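Local atomic coordinates of spermidine N1-acetyltransferase (Vibrio cholerae O1 biovar El Tor, PDB entry 6DAU), a protein that catalyses the transfer of an acetyl group from acetyl-coenzyme A to the polyamines spermidine and spermine. Residues C[20-23]-C[28-31]; C[23-28]-C[86-91]; C[31-36]-C[73-78]; C[102-107]-C[166-171]. The protein carries 2 engineered substitutions. All blocks are in the same frame, centred on the assembly; numbering follows the deposited sequence. Where two conformers were deposited one is given.

Contact 1: C[20-23]-C[28-31]; sequences NLNN and MSYW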
loop_
_atom_site.group_PDB
_atom_site.type_symbol
_atom_site.label_atom_id
_atom_site.label_comp_id
_atom_site.label_asym_id
_atom_site.label_seq_id
_atom_site.Cartn_x
_atom_site.Cartn_y
_atom_site.Cartn_z
ATOM N N ASN C 20 0.949 -33.642 1.932
ATOM C CA ASN C 20 0.976 -35.057 1.535
ATOM C C ASN C 20 -0.121 -35.859 2.228
ATOM O O ASN C 20 -0.669 -36.758 1.619
ATOM C CB ASN C 20 2.342 -35.717 1.814
ATOM C CG ASN C 20 3.426 -35.237 0.888
ATOM O OD1 ASN C 20 3.152 -34.877 -0.259
ATOM N ND2 ASN C 20 4.681 -35.250 1.371
ATOM N N LEU C 21 -0.433 -35.522 3.482
ATOM C CA LEU C 21 -1.534 -36.183 4.192
ATOM C C LEU C 21 -2.908 -36.049 3.526
ATOM O O LEU C 21 -3.721 -36.968 3.667
ATOM C CB LEU C 21 -1.627 -35.753 5.663
ATOM C CG LEU C 21 -0.638 -36.340 6.667
ATOM C CD1 LEU C 21 -0.874 -35.702 8.032
ATOM C CD2 LEU C 21 -0.728 -37.837 6.781
ATOM N N ASN C 22 -3.159 -34.947 2.810
ATOM C CA ASN C 22 -4.422 -34.783 2.060
ATOM C C ASN C 22 -4.474 -35.503 0.714
ATOM O O ASN C 22 -5.557 -35.882 0.258
ATOM C CB ASN C 22 -4.739 -33.328 1.799
ATOM C CG ASN C 22 -4.619 -32.460 3.040
ATOM O OD1 ASN C 22 -5.078 -32.818 4.131
ATOM N ND2 ASN C 22 -4.028 -31.291 2.868
ATOM N N ASN C 23 -3.320 -35.687 0.086
ATOM C CA ASN C 23 -3.236 -36.250 -1.273
ATOM C C ASN C 23 -3.795 -37.678 -1.388
ATOM O O ASN C 23 -4.248 -38.101 -2.453
ATOM C CB ASN C 23 -1.789 -36.068 -1.820
ATOM C CG ASN C 23 -1.153 -37.347 -2.421
ATOM O OD1 ASN C 23 -1.612 -37.888 -3.433
ATOM N ND2 ASN C 23 -0.050 -37.789 -1.809
ATOM N N MET C 28 -11.911 -32.337 0.325
ATOM C CA MET C 28 -11.404 -30.976 0.074
ATOM C C MET C 28 -10.861 -30.439 1.388
ATOM O O MET C 28 -11.508 -30.588 2.434
ATOM C CB MET C 28 -12.472 -30.114 -0.525
ATOM C CG MET C 28 -12.896 -30.857 -1.758
ATOM S SD MET C 28 -13.245 -29.806 -3.139
ATOM C CE MET C 28 -11.704 -28.889 -3.411
ATOM N N SER C 29 -9.639 -29.917 1.344
ATOM C CA SER C 29 -8.939 -29.402 2.512
ATOM C C SER C 29 -9.158 -27.889 2.703
ATOM O O SER C 29 -9.299 -27.113 1.730
ATOM C CB SER C 29 -7.441 -29.674 2.357
ATOM O OG SER C 29 -7.240 -31.041 2.150
ATOM N N TYR C 30 -9.141 -27.490 3.979
ATOM C CA TYR C 30 -9.280 -26.120 4.422
ATOM C C TYR C 30 -8.173 -25.760 5.399
ATOM O O TYR C 30 -7.669 -26.614 6.113
ATOM C CB TYR C 30 -10.668 -25.885 5.054
ATOM C CG TYR C 30 -11.799 -26.084 4.057
ATOM C CD1 TYR C 30 -12.327 -27.355 3.801
ATOM C CD2 TYR C 30 -12.328 -24.991 3.340
ATOM C CE1 TYR C 30 -13.315 -27.544 2.827
ATOM C CE2 TYR C 30 -13.350 -25.159 2.409
ATOM C CZ TYR C 30 -13.820 -26.431 2.144
ATOM O OH TYR C 30 -14.816 -26.591 1.210
ATOM N N TRP C 31 -7.787 -24.485 5.401
ATOM C CA TRP C 31 -6.810 -23.950 6.361
ATOM C C TRP C 31 -7.470 -22.689 6.883
ATOM O O TRP C 31 -7.678 -21.746 6.126
ATOM C CB TRP C 31 -5.479 -23.600 5.672
ATOM C CG TRP C 31 -4.353 -23.375 6.612
ATOM C CD1 TRP C 31 -3.840 -22.150 7.038
ATOM C CD2 TRP C 31 -3.575 -24.382 7.268
ATOM N NE1 TRP C 31 -2.801 -22.363 7.920
ATOM C CE2 TRP C 31 -2.620 -23.715 8.081
ATOM C CE3 TRP C 31 -3.591 -25.787 7.243
ATOM C CZ2 TRP C 31 -1.683 -24.405 8.873
ATOM C CZ3 TRP C 31 -2.632 -26.493 8.012
ATOM C CH2 TRP C 31 -1.693 -25.790 8.813
#
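The flat carboxamide of Asn22 carries Ser29 on one face: the hydroxyl oxygen OG stands almost straight above the amide carbon CG, 3.1 Å away, while the nitrogen end of the amide hydrogen-bonds to the hydroxyl of Tyr36. The contact joins helix 15-24 of the GNAT fold to the first strand of the β-hairpin 29-36, which follows it after a short loop. The two backbones stay well separated, the CA atoms of Asn22 and Ser29 lying 7.0 Å apart, and the side chains bridge the gap, each pointing at the other.

Because OG comes down on the face, it lies at nearly equal range from both ends of the amide, and neither makes a hydrogen bond with it: it is 3.4 Å from Asn22 OD1 and 3.3 Å from ND2, with poor angles at both. The seryl oxygen thus rests against the π face, over a carbon that is probably electron-poor. In Asn22, CG lies beside the backbone N and anti to the carbonyl carbon (chi1 -49°), which carries the amide out toward the hairpin.

Asparagine suits the place because its NH2 reaches Tyr36, and serine because its short CH2-OH sets an oxygen on the amide carbon without a bulky group between helix and strand. Ser29 is also backbone-bonded to Tyr36 in the second hairpin strand. Its CB stays 3.8 Å from Asn22 ND2.

Contact 2: C[23-28]-C[86-91]; sequences NNRNIM and QIIIAP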
loop_
_atom_site.group_PDB
_atom_site.type_symbol
_atom_site.label_atom_id
_atom_site.label_comp_id
_atom_site.label_asym_id
_atom_site.label_seq_id
_atom_site.Cartn_x
_atom_site.Cartn_y
_atom_site.Cartn_z
ATOM N N ASN C 23 -3.320 -35.687 0.086
ATOM C CA ASN C 23 -3.236 -36.250 -1.273
ATOM C C ASN C 23 -3.795 -37.678 -1.388
ATOM O O ASN C 23 -4.248 -38.101 -2.453
ATOM C CB ASN C 23 -1.789 -36.068 -1.820
ATOM C CG ASN C 23 -1.153 -37.347 -2.421
ATOM O OD1 ASN C 23 -1.612 -37.888 -3.433
ATOM N ND2 ASN C 23 -0.050 -37.789 -1.809
ATOM N N ASN C 24 -3.765 -38.399 -0.271
ATOM C CA ASN C 24 -4.431 -39.689 -0.118
ATOM C C ASN C 24 -5.969 -39.540 -0.156
ATOM O O ASN C 24 -6.660 -40.287 -0.882
ATOM C CB ASN C 24 -3.975 -40.364 1.203
ATOM C CG ASN C 24 -3.691 -41.857 1.037
ATOM O OD1 ASN C 24 -2.800 -42.249 0.280
ATOM N ND2 ASN C 24 -4.441 -42.695 1.756
ATOM N N ARG C 25 -6.462 -38.532 0.563
ATOM C CA ARG C 25 -7.807 -38.541 1.125
ATOM C C ARG C 25 -9.097 -38.268 0.339
ATOM O O ARG C 25 -10.186 -38.451 0.908
ATOM C CB ARG C 25 -7.788 -37.760 2.441
ATOM C CG ARG C 25 -7.309 -38.605 3.622
ATOM C CD ARG C 25 -6.808 -37.756 4.756
ATOM N NE ARG C 25 -7.844 -37.218 5.647
ATOM C CZ ARG C 25 -8.326 -35.973 5.599
ATOM N NH1 ARG C 25 -7.918 -35.111 4.668
ATOM N NH2 ARG C 25 -9.235 -35.586 6.482
ATOM N N ASN C 26 -9.026 -37.798 -0.910
ATOM C CA ASN C 26 -10.218 -37.536 -1.721
ATOM C C ASN C 26 -11.304 -36.636 -1.088
ATOM O O ASN C 26 -12.468 -36.659 -1.495
ATOM C CB ASN C 26 -10.805 -38.852 -2.310
ATOM C CG ASN C 26 -9.990 -39.395 -3.470
ATOM O OD1 ASN C 26 -9.432 -38.641 -4.283
ATOM N ND2 ASN C 26 -9.903 -40.724 -3.547
ATOM N N ILE C 27 -10.896 -35.825 -0.114
ATOM C CA ILE C 27 -11.737 -34.741 0.410
ATOM C C ILE C 27 -11.088 -33.374 0.256
ATOM O O ILE C 27 -9.872 -33.282 -0.016
ATOM C CB ILE C 27 -12.236 -35.018 1.876
ATOM C CG1 ILE C 27 -13.433 -34.147 2.331
ATOM C CG2 ILE C 27 -11.094 -34.990 2.898
ATOM C CD1 ILE C 27 -14.755 -34.358 1.632
ATOM N N MET C 28 -11.911 -32.337 0.325
ATOM C CA MET C 28 -11.404 -30.976 0.074
ATOM C C MET C 28 -10.861 -30.439 1.388
ATOM O O MET C 28 -11.508 -30.588 2.434
ATOM C CB MET C 28 -12.472 -30.114 -0.525
ATOM C CG MET C 28 -12.896 -30.857 -1.758
ATOM S SD MET C 28 -13.245 -29.806 -3.139
ATOM C CE MET C 28 -11.704 -28.889 -3.411
ATOM N N GLN C 86 -9.904 -33.332 14.801
ATOM C CA GLN C 86 -9.659 -34.307 13.742
ATOM C C GLN C 86 -8.263 -34.880 13.952
ATOM O O GLN C 86 -7.348 -34.199 14.451
ATOM C CB GLN C 86 -9.733 -33.654 12.365
ATOM C CG GLN C 86 -11.154 -33.226 11.970
ATOM C CD GLN C 86 -11.219 -32.138 10.888
ATOM O OE1 GLN C 86 -10.251 -31.900 10.157
ATOM N NE2 GLN C 86 -12.385 -31.470 10.779
ATOM N N ILE C 87 -8.099 -36.130 13.541
ATOM C CA ILE C 87 -6.819 -36.786 13.555
ATOM C C ILE C 87 -6.580 -37.433 12.176
ATOM O O ILE C 87 -7.493 -38.013 11.605
ATOM C CB ILE C 87 -6.745 -37.775 14.722
ATOM C CG1 ILE C 87 -5.367 -38.412 14.787
ATOM C CG2 ILE C 87 -7.843 -38.829 14.630
ATOM C CD1 ILE C 87 -5.203 -39.422 15.879
ATOM N N ILE C 88 -5.377 -37.286 11.622
ATOM C CA ILE C 88 -4.992 -38.040 10.427
ATOM C C ILE C 88 -3.723 -38.812 10.771
ATOM O O ILE C 88 -2.735 -38.217 11.227
ATOM C CB ILE C 88 -4.733 -37.146 9.181
ATOM C CG1 ILE C 88 -5.815 -36.058 9.024
ATOM C CG2 ILE C 88 -4.658 -38.014 7.934
ATOM C CD1 ILE C 88 -5.547 -34.975 7.989
ATOM N N ILE C 89 -3.750 -40.121 10.575
ATOM C CA ILE C 89 -2.547 -40.935 10.706
ATOM C C ILE C 89 -2.090 -41.276 9.299
ATOM O O ILE C 89 -2.907 -41.681 8.479
ATOM C CB ILE C 89 -2.840 -42.189 11.552
ATOM C CG1 ILE C 89 -3.255 -41.764 12.967
ATOM C CG2 ILE C 89 -1.627 -43.139 11.595
ATOM C CD1 ILE C 89 -4.000 -42.843 13.703
ATOM N N ALA C 90 -0.808 -41.069 9.009
ATOM C CA ALA C 90 -0.217 -41.443 7.708
ATOM C C ALA C 90 -0.462 -42.919 7.396
ATOM O O ALA C 90 -0.354 -43.749 8.303
ATOM C CB ALA C 90 1.277 -41.129 7.673
ATOM N N PRO C 91 -0.821 -43.247 6.133
ATOM C CA PRO C 91 -1.132 -44.637 5.721
ATOM C C PRO C 91 -0.159 -45.681 6.276
ATOM O O PRO C 91 -0.614 -46.694 6.805
ATOM C CB PRO C 91 -1.030 -44.581 4.186
ATOM C CG PRO C 91 -1.411 -43.157 3.858
ATOM C CD PRO C 91 -0.936 -42.297 4.997
#
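Arg25 spreads its guanidinium over the end of Ile88, with the methyl CD1 lying 3.8 Å from CZ and centred on one face of the planar group. The isoleucine offers two prongs. CD1 supports the guanidinium, and CG2 packs 3.8 Å from Arg25 CD, against the aliphatic part of the arginine. A bend at chi3 (82°) folds the arginine chain so that CD and the flat end both rest on the same isoleucine. In Ile88 the CG2 branch is anti to the backbone N and CG1 lies beside it (chi1 -44°), which sends both branches toward Arg25. The interaction is van der Waals: arginine covers an apolar residue at the surface, and its N-H bonds lie in the guanidinium plane, across the direction of the methyl.

A second touch lies further along, where the amide of Asn24 lies alongside the ring of Pro91, the two side chains running antiparallel, with ND2 of Asn24 3.7 Å from CG of the proline. Next after Arg25, Asn26 takes a positive phi (53°), a conformation asparagine tolerates well, and so turns the chain away from the end of helix 15-24.

In the GNAT fold, segment 86-91 leads toward the loop with Gln94 that, in this family, typically cradles the coenzyme A pyrophosphate. Ile88 and Ala90 also meet Leu21 of helix 15-24, and pair through their backbones with Leu70 and Ile68 of strand 67-77. Ile87 and Ile89 pack instead on Leu102 and Ala99 of helix 98-112, so strand 82-89 runs between the two helices.

Contact 3: C[31-36]-C[73-78]; sequences WFQEPY and LIEINY. Engineered in segment 31-36: Gln33 (natural residue Glu).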
loop_
_atom_site.group_PDB
_atom_site.type_symbol
_atom_site.label_atom_id
_atom_site.label_comp_id
_atom_site.label_asym_id
_atom_site.label_seq_id
_atom_site.Cartn_x
_atom_site.Cartn_y
_atom_site.Cartn_z
ATOM N N TRP C 31 -7.787 -24.485 5.401
ATOM C CA TRP C 31 -6.810 -23.950 6.361
ATOM C C TRP C 31 -7.470 -22.689 6.883
ATOM O O TRP C 31 -7.678 -21.746 6.126
ATOM C CB TRP C 31 -5.479 -23.600 5.672
ATOM C CG TRP C 31 -4.353 -23.375 6.612
ATOM C CD1 TRP C 31 -3.840 -22.150 7.038
ATOM C CD2 TRP C 31 -3.575 -24.382 7.268
ATOM N NE1 TRP C 31 -2.801 -22.363 7.920
ATOM C CE2 TRP C 31 -2.620 -23.715 8.081
ATOM C CE3 TRP C 31 -3.591 -25.787 7.243
ATOM C CZ2 TRP C 31 -1.683 -24.405 8.873
ATOM C CZ3 TRP C 31 -2.632 -26.493 8.012
ATOM C CH2 TRP C 31 -1.693 -25.790 8.813
ATOM N N PHE C 32 -7.843 -22.693 8.166
ATOM C CA PHE C 32 -8.594 -21.578 8.768
ATOM C C PHE C 32 -9.795 -21.216 7.908
ATOM O O PHE C 32 -10.033 -20.046 7.622
ATOM C CB PHE C 32 -7.688 -20.386 9.059
ATOM C CG PHE C 32 -6.697 -20.647 10.170
ATOM C CD1 PHE C 32 -5.542 -21.411 9.941
ATOM C CD2 PHE C 32 -6.960 -20.180 11.477
ATOM C CE1 PHE C 32 -4.643 -21.682 10.987
ATOM C CE2 PHE C 32 -6.061 -20.433 12.508
ATOM C CZ PHE C 32 -4.905 -21.209 12.268
ATOM N N GLN C 33 -10.537 -22.250 7.491
ATOM C CA GLN C 33 -11.777 -22.111 6.697
ATOM C C GLN C 33 -11.536 -21.655 5.256
ATOM O O GLN C 33 -12.482 -21.420 4.515
ATOM C CB GLN C 33 -12.809 -21.212 7.418
ATOM C CG GLN C 33 -13.221 -21.651 8.836
ATOM C CD GLN C 33 -14.266 -22.786 8.855
ATOM O OE1 GLN C 33 -13.902 -23.970 8.811
ATOM N NE2 GLN C 33 -15.572 -22.424 8.950
ATOM N N GLU C 34 -10.268 -21.550 4.844
ATOM C CA GLU C 34 -9.953 -21.205 3.444
ATOM C C GLU C 34 -9.574 -22.487 2.692
ATOM O O GLU C 34 -8.734 -23.244 3.175
ATOM C CB GLU C 34 -8.862 -20.151 3.383
ATOM C CG GLU C 34 -9.159 -18.932 4.295
ATOM C CD GLU C 34 -8.614 -17.635 3.754
ATOM O OE1 GLU C 34 -9.048 -17.251 2.675
ATOM O OE2 GLU C 34 -7.758 -16.997 4.402
ATOM N N PRO C 35 -10.230 -22.764 1.547
ATOM C CA PRO C 35 -9.976 -24.018 0.790
ATOM C C PRO C 35 -8.613 -23.931 0.089
ATOM O O PRO C 35 -8.164 -22.841 -0.223
ATOM C CB PRO C 35 -11.118 -24.039 -0.244
ATOM C CG PRO C 35 -11.382 -22.561 -0.521
ATOM C CD PRO C 35 -11.145 -21.846 0.812
ATOM N N TYR C 36 -7.921 -25.046 -0.089
ATOM C CA TYR C 36 -6.693 -25.039 -0.895
ATOM C C TYR C 36 -6.558 -26.431 -1.513
ATOM O O TYR C 36 -7.076 -27.407 -0.949
ATOM C CB TYR C 36 -5.453 -24.720 -0.058
ATOM C CG TYR C 36 -5.137 -25.757 0.988
ATOM C CD1 TYR C 36 -5.775 -25.738 2.245
ATOM C CD2 TYR C 36 -4.239 -26.794 0.710
ATOM C CE1 TYR C 36 -5.507 -26.707 3.204
ATOM C CE2 TYR C 36 -3.973 -27.786 1.643
ATOM C CZ TYR C 36 -4.578 -27.732 2.890
ATOM O OH TYR C 36 -4.279 -28.714 3.832
ATOM N N LEU C 73 -7.173 -29.146 16.053
ATOM C CA LEU C 73 -8.348 -28.547 16.654
ATOM C C LEU C 73 -8.734 -27.350 15.808
ATOM O O LEU C 73 -7.897 -26.479 15.535
ATOM C CB LEU C 73 -8.071 -28.097 18.090
ATOM C CG LEU C 73 -7.594 -29.124 19.141
ATOM C CD1 LEU C 73 -7.354 -28.383 20.445
ATOM C CD2 LEU C 73 -8.626 -30.215 19.328
ATOM N N ILE C 74 -9.979 -27.333 15.341
ATOM C CA ILE C 74 -10.488 -26.227 14.548
ATOM C C ILE C 74 -11.759 -25.656 15.167
ATOM O O ILE C 74 -12.291 -26.238 16.121
ATOM C CB ILE C 74 -10.681 -26.623 13.060
ATOM C CG1 ILE C 74 -11.843 -27.600 12.842
ATOM C CG2 ILE C 74 -9.357 -27.164 12.468
ATOM C CD1 ILE C 74 -12.172 -27.816 11.355
ATOM N N GLU C 75 -12.220 -24.504 14.660
ATOM C CA GLU C 75 -13.415 -23.843 15.159
ATOM C C GLU C 75 -13.343 -23.620 16.657
ATOM O O GLU C 75 -14.353 -23.731 17.329
ATOM C CB GLU C 75 -14.678 -24.696 14.836
ATOM C CG GLU C 75 -14.857 -24.940 13.341
ATOM C CD GLU C 75 -15.911 -24.010 12.786
ATOM O OE1 GLU C 75 -17.063 -24.201 13.229
ATOM O OE2 GLU C 75 -15.667 -23.101 11.932
ATOM N N ILE C 76 -12.154 -23.318 17.174
ATOM C CA ILE C 76 -12.008 -23.092 18.603
ATOM C C ILE C 76 -12.718 -21.792 18.942
ATOM O O ILE C 76 -12.420 -20.742 18.376
ATOM C CB ILE C 76 -10.537 -23.023 19.068
ATOM C CG1 ILE C 76 -9.751 -24.254 18.550
ATOM C CG2 ILE C 76 -10.491 -22.911 20.592
ATOM C CD1 ILE C 76 -8.258 -24.114 18.749
ATOM N N ASN C 77 -13.691 -21.889 19.837
ATOM C CA ASN C 77 -14.412 -20.717 20.283
ATOM C C ASN C 77 -14.136 -20.560 21.782
ATOM O O ASN C 77 -14.356 -21.487 22.558
ATOM C CB ASN C 77 -15.908 -20.892 20.029
ATOM C CG ASN C 77 -16.703 -19.705 20.478
ATOM O OD1 ASN C 77 -16.750 -19.370 21.666
ATOM N ND2 ASN C 77 -17.292 -19.024 19.526
ATOM N N TYR C 78 -13.673 -19.375 22.182
ATOM C CA TYR C 78 -13.166 -19.169 23.529
ATOM C C TYR C 78 -14.229 -18.621 24.469
ATOM O O TYR C 78 -13.926 -18.355 25.605
ATOM C CB TYR C 78 -11.869 -18.338 23.552
ATOM C CG TYR C 78 -10.695 -19.034 22.851
ATOM C CD1 TYR C 78 -9.877 -19.948 23.534
ATOM C CD2 TYR C 78 -10.418 -18.782 21.486
ATOM C CE1 TYR C 78 -8.814 -20.592 22.891
ATOM C CE2 TYR C 78 -9.336 -19.402 20.840
ATOM C CZ TYR C 78 -8.565 -20.307 21.533
ATOM O OH TYR C 78 -7.542 -20.952 20.859
#
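Gln33, an engineered residue replacing the natural glutamate, and Glu75 meet with their side chains crossing at about a right angle, the amide and carboxylate planes 43° apart. The carboxylate oxygen OE2 of Glu75 stands above the amide face of Gln33, 3.1 Å from NE2. The N-H bonds lie in the amide plane, whereas OE2 is above it, so the angle is too poor for a hydrogen bond. OE2 sits over the nitrogen end of the amide; CD of Gln33 is a little farther from it, at 3.4 Å. The pair is therefore a close polar contact without hydrogen-bond geometry.

Both chains are bent at chi2 (-80° in Gln33, -101° in Glu75), and the folds bring two ends together whose CB atoms do not face one another. The long side chain of Glu75 lets a strand corner reach the hairpin turn.

Gln33 lies in the type I' turn of a β-hairpin. Trp31 and Glu34 are bonded both ways, with Trp31 N to Glu34 O at 2.7 Å, and the positive phi of Phe32 and Gln33 matches this tight two-residue loop. Glu75 has a positive phi too, at the corner where the strand 67-77 changes direction.

Gln33 and Glu75 also pack on Glu75 and Gln33 of a neighbouring subunit, so the meeting recurs across the interface. Within the chain, hairpin 29-36 lies beside helix 39-49, while Ile74 packs on strands 56-61 and 82-89.

Contact 4: C[102-107]-C[166-171]; sequences LINRAL and SKYLNR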
loop_
_atom_site.group_PDB
_atom_site.type_symbol
_atom_site.label_atom_id
_atom_site.label_comp_id
_atom_site.label_asym_id
_atom_site.label_seq_id
_atom_site.Cartn_x
_atom_site.Cartn_y
_atom_site.Cartn_z
ATOM N N LEU C 102 -3.251 -41.071 20.515
ATOM C CA LEU C 102 -3.295 -39.718 19.986
ATOM C C LEU C 102 -4.578 -39.000 20.299
ATOM O O LEU C 102 -4.566 -37.812 20.613
ATOM C CB LEU C 102 -3.011 -39.705 18.493
ATOM C CG LEU C 102 -1.626 -40.307 18.157
ATOM C CD1 LEU C 102 -1.449 -40.273 16.645
ATOM C CD2 LEU C 102 -0.537 -39.537 18.898
ATOM N N ILE C 103 -5.691 -39.732 20.246
ATOM C CA ILE C 103 -6.964 -39.189 20.695
ATOM C C ILE C 103 -6.826 -38.706 22.152
ATOM O O ILE C 103 -7.182 -37.567 22.473
ATOM C CB ILE C 103 -8.110 -40.185 20.508
ATOM C CG1 ILE C 103 -8.408 -40.333 18.999
ATOM C CG2 ILE C 103 -9.366 -39.724 21.248
ATOM C CD1 ILE C 103 -9.057 -41.684 18.637
ATOM N N ASN C 104 -6.259 -39.551 22.997
ATOM C CA ASN C 104 -6.083 -39.198 24.417
ATOM C C ASN C 104 -5.136 -38.015 24.632
ATOM O O ASN C 104 -5.410 -37.171 25.461
ATOM C CB ASN C 104 -5.717 -40.417 25.279
ATOM C CG ASN C 104 -6.919 -41.369 25.462
ATOM O OD1 ASN C 104 -8.089 -40.958 25.526
ATOM N ND2 ASN C 104 -6.638 -42.666 25.504
ATOM N N ARG C 105 -4.044 -37.943 23.874
ATOM C CA ARG C 105 -3.162 -36.759 23.887
ATOM C C ARG C 105 -3.889 -35.473 23.507
ATOM O O ARG C 105 -3.692 -34.446 24.167
ATOM C CB ARG C 105 -1.968 -36.924 22.971
ATOM C CG ARG C 105 -1.017 -38.019 23.419
ATOM C CD ARG C 105 -0.255 -37.657 24.680
ATOM N NE ARG C 105 -0.053 -38.826 25.527
ATOM C CZ ARG C 105 0.863 -39.762 25.298
ATOM N NH1 ARG C 105 0.967 -40.796 26.151
ATOM N NH2 ARG C 105 1.742 -39.668 24.292
ATOM N N ALA C 106 -4.735 -35.549 22.480
ATOM C CA ALA C 106 -5.483 -34.376 22.006
ATOM C C ALA C 106 -6.439 -33.893 23.080
ATOM O O ALA C 106 -6.542 -32.677 23.342
ATOM C CB ALA C 106 -6.260 -34.706 20.758
ATOM N N LEU C 107 -7.112 -34.857 23.720
ATOM C CA LEU C 107 -8.055 -34.542 24.778
ATOM C C LEU C 107 -7.348 -33.972 25.978
ATOM O O LEU C 107 -7.816 -33.003 26.592
ATOM C CB LEU C 107 -8.887 -35.770 25.150
ATOM C CG LEU C 107 -9.825 -36.267 24.034
ATOM C CD1 LEU C 107 -10.667 -37.416 24.534
ATOM C CD2 LEU C 107 -10.732 -35.173 23.472
ATOM N N SER C 166 -15.382 -32.365 32.023
ATOM C CA SER C 166 -15.581 -33.041 33.282
ATOM C C SER C 166 -15.492 -34.528 33.103
ATOM O O SER C 166 -14.764 -35.190 33.789
ATOM C CB SER C 166 -16.917 -32.671 33.871
ATOM O OG SER C 166 -17.884 -32.575 32.861
ATOM N N LYS C 167 -16.203 -35.055 32.134
ATOM C CA LYS C 167 -16.164 -36.472 31.914
ATOM C C LYS C 167 -14.805 -37.003 31.548
ATOM O O LYS C 167 -14.480 -38.098 31.938
ATOM C CB LYS C 167 -17.155 -36.901 30.868
ATOM C CG LYS C 167 -17.055 -38.383 30.603
ATOM C CD LYS C 167 -17.928 -38.829 29.454
ATOM C CE LYS C 167 -17.462 -40.161 28.922
ATOM N NZ LYS C 167 -18.623 -41.044 28.656
ATOM N N TYR C 168 -13.999 -36.260 30.805
ATOM C CA TYR C 168 -12.684 -36.768 30.459
ATOM C C TYR C 168 -11.753 -36.667 31.635
ATOM O O TYR C 168 -10.851 -37.461 31.770
ATOM C CB TYR C 168 -12.074 -36.080 29.243
ATOM C CG TYR C 168 -10.598 -36.364 29.068
ATOM C CD1 TYR C 168 -10.151 -37.375 28.246
ATOM C CD2 TYR C 168 -9.663 -35.626 29.731
ATOM C CE1 TYR C 168 -8.807 -37.635 28.089
ATOM C CE2 TYR C 168 -8.320 -35.874 29.583
ATOM C CZ TYR C 168 -7.891 -36.882 28.763
ATOM O OH TYR C 168 -6.537 -37.115 28.638
ATOM N N LEU C 169 -11.995 -35.719 32.525
ATOM C CA LEU C 169 -11.156 -35.557 33.699
ATOM C C LEU C 169 -11.616 -36.360 34.917
ATOM O O LEU C 169 -11.231 -36.038 36.038
ATOM C CB LEU C 169 -11.093 -34.103 34.102
ATOM C CG LEU C 169 -10.412 -33.167 33.139
ATOM C CD1 LEU C 169 -10.036 -31.886 33.841
ATOM C CD2 LEU C 169 -9.189 -33.854 32.592
ATOM N N ASN C 170 -12.460 -37.365 34.702
ATOM C CA ASN C 170 -12.962 -38.241 35.744
ATOM C C ASN C 170 -12.565 -39.644 35.352
ATOM O O ASN C 170 -12.146 -40.420 36.182
ATOM C CB ASN C 170 -14.470 -38.154 35.830
ATOM C CG ASN C 170 -14.938 -36.892 36.505
ATOM O OD1 ASN C 170 -14.138 -36.063 36.914
ATOM N ND2 ASN C 170 -16.240 -36.730 36.591
ATOM N N ARG C 171 -12.694 -39.939 34.067
ATOM C CA ARG C 171 -12.331 -41.221 33.495
ATOM C C ARG C 171 -10.970 -41.718 33.954
ATOM O O ARG C 171 -10.718 -42.906 33.933
ATOM C CB ARG C 171 -12.320 -41.120 31.982
ATOM C CG ARG C 171 -13.592 -41.584 31.326
ATOM C CD ARG C 171 -13.538 -41.363 29.832
ATOM N NE ARG C 171 -12.707 -42.347 29.163
ATOM C CZ ARG C 171 -13.166 -43.441 28.570
ATOM N NH1 ARG C 171 -14.463 -43.705 28.553
ATOM N NH2 ARG C 171 -12.322 -44.269 27.982
#
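Leu107 lies over the aromatic face of Tyr168 in a CH-π contact, its CB 3.9 Å from the ring centroid and 27° off the ring normal. The methylene is displaced from the middle toward the rim, closest to CE1 of Tyr168 at 3.5 Å.

Apolar packing extends this. One methyl of the leucine, CD1, reaches 3.7 Å from Tyr168 CD1, so CB and CD1 of Leu107 both lie against the CD1-CE1 side of the ring. Chi1 of the tyrosine (167°) puts its CG anti to the backbone N and swings the ring out from its own short helix toward helix 98-112. Leucine suits the site by offering branched bulk to a ring and, beyond it, to Phe139.

In the GNAT fold, helix 98-112 follows the loop usual for coenzyme A binding and packs on the central sheet. Helix 165-168 comes straight after strand 154-164, so Tyr168 ties the carboxyl-terminal end of the chain to helix 98-112.

Polar atoms gather at the far end of the ring. The hydroxyl OH of Tyr168 lies 3.4 Å from the backbone O of Asn104, which approaches the ring obliquely, and the carboxylate of Asp108 is also close. A tyrosine fits because its apolar ring serves the buried leucine while its oxygen stays among polar groups. The side chain of Asn104 touches more lightly, OD1 standing 4.3 Å from CE1 of Tyr168.

Contacts 1 and 2 lie close together, centres about 7 Å apart, and share helix 15-24: Leu21 CD2 reaches Ala90 CA at 3.8 Å. Contact 3 joins them through the hairpin, sharing Trp31 with contact 1; its centre is about 13 Å from that of contact 1. It also adjoins contact 2 across paired strands 67-77 and 82-89. All three touch the same neighbouring subunit of the dodecamer. Contact 4 stands apart, its centre 22 to 26 Å from the others, yet Leu102 meets Ile87. In sequence, between strand 82-89 and helix 98-112, lies the loop with Gln94, which by family resemblance probably holds the coenzyme A pyrophosphate.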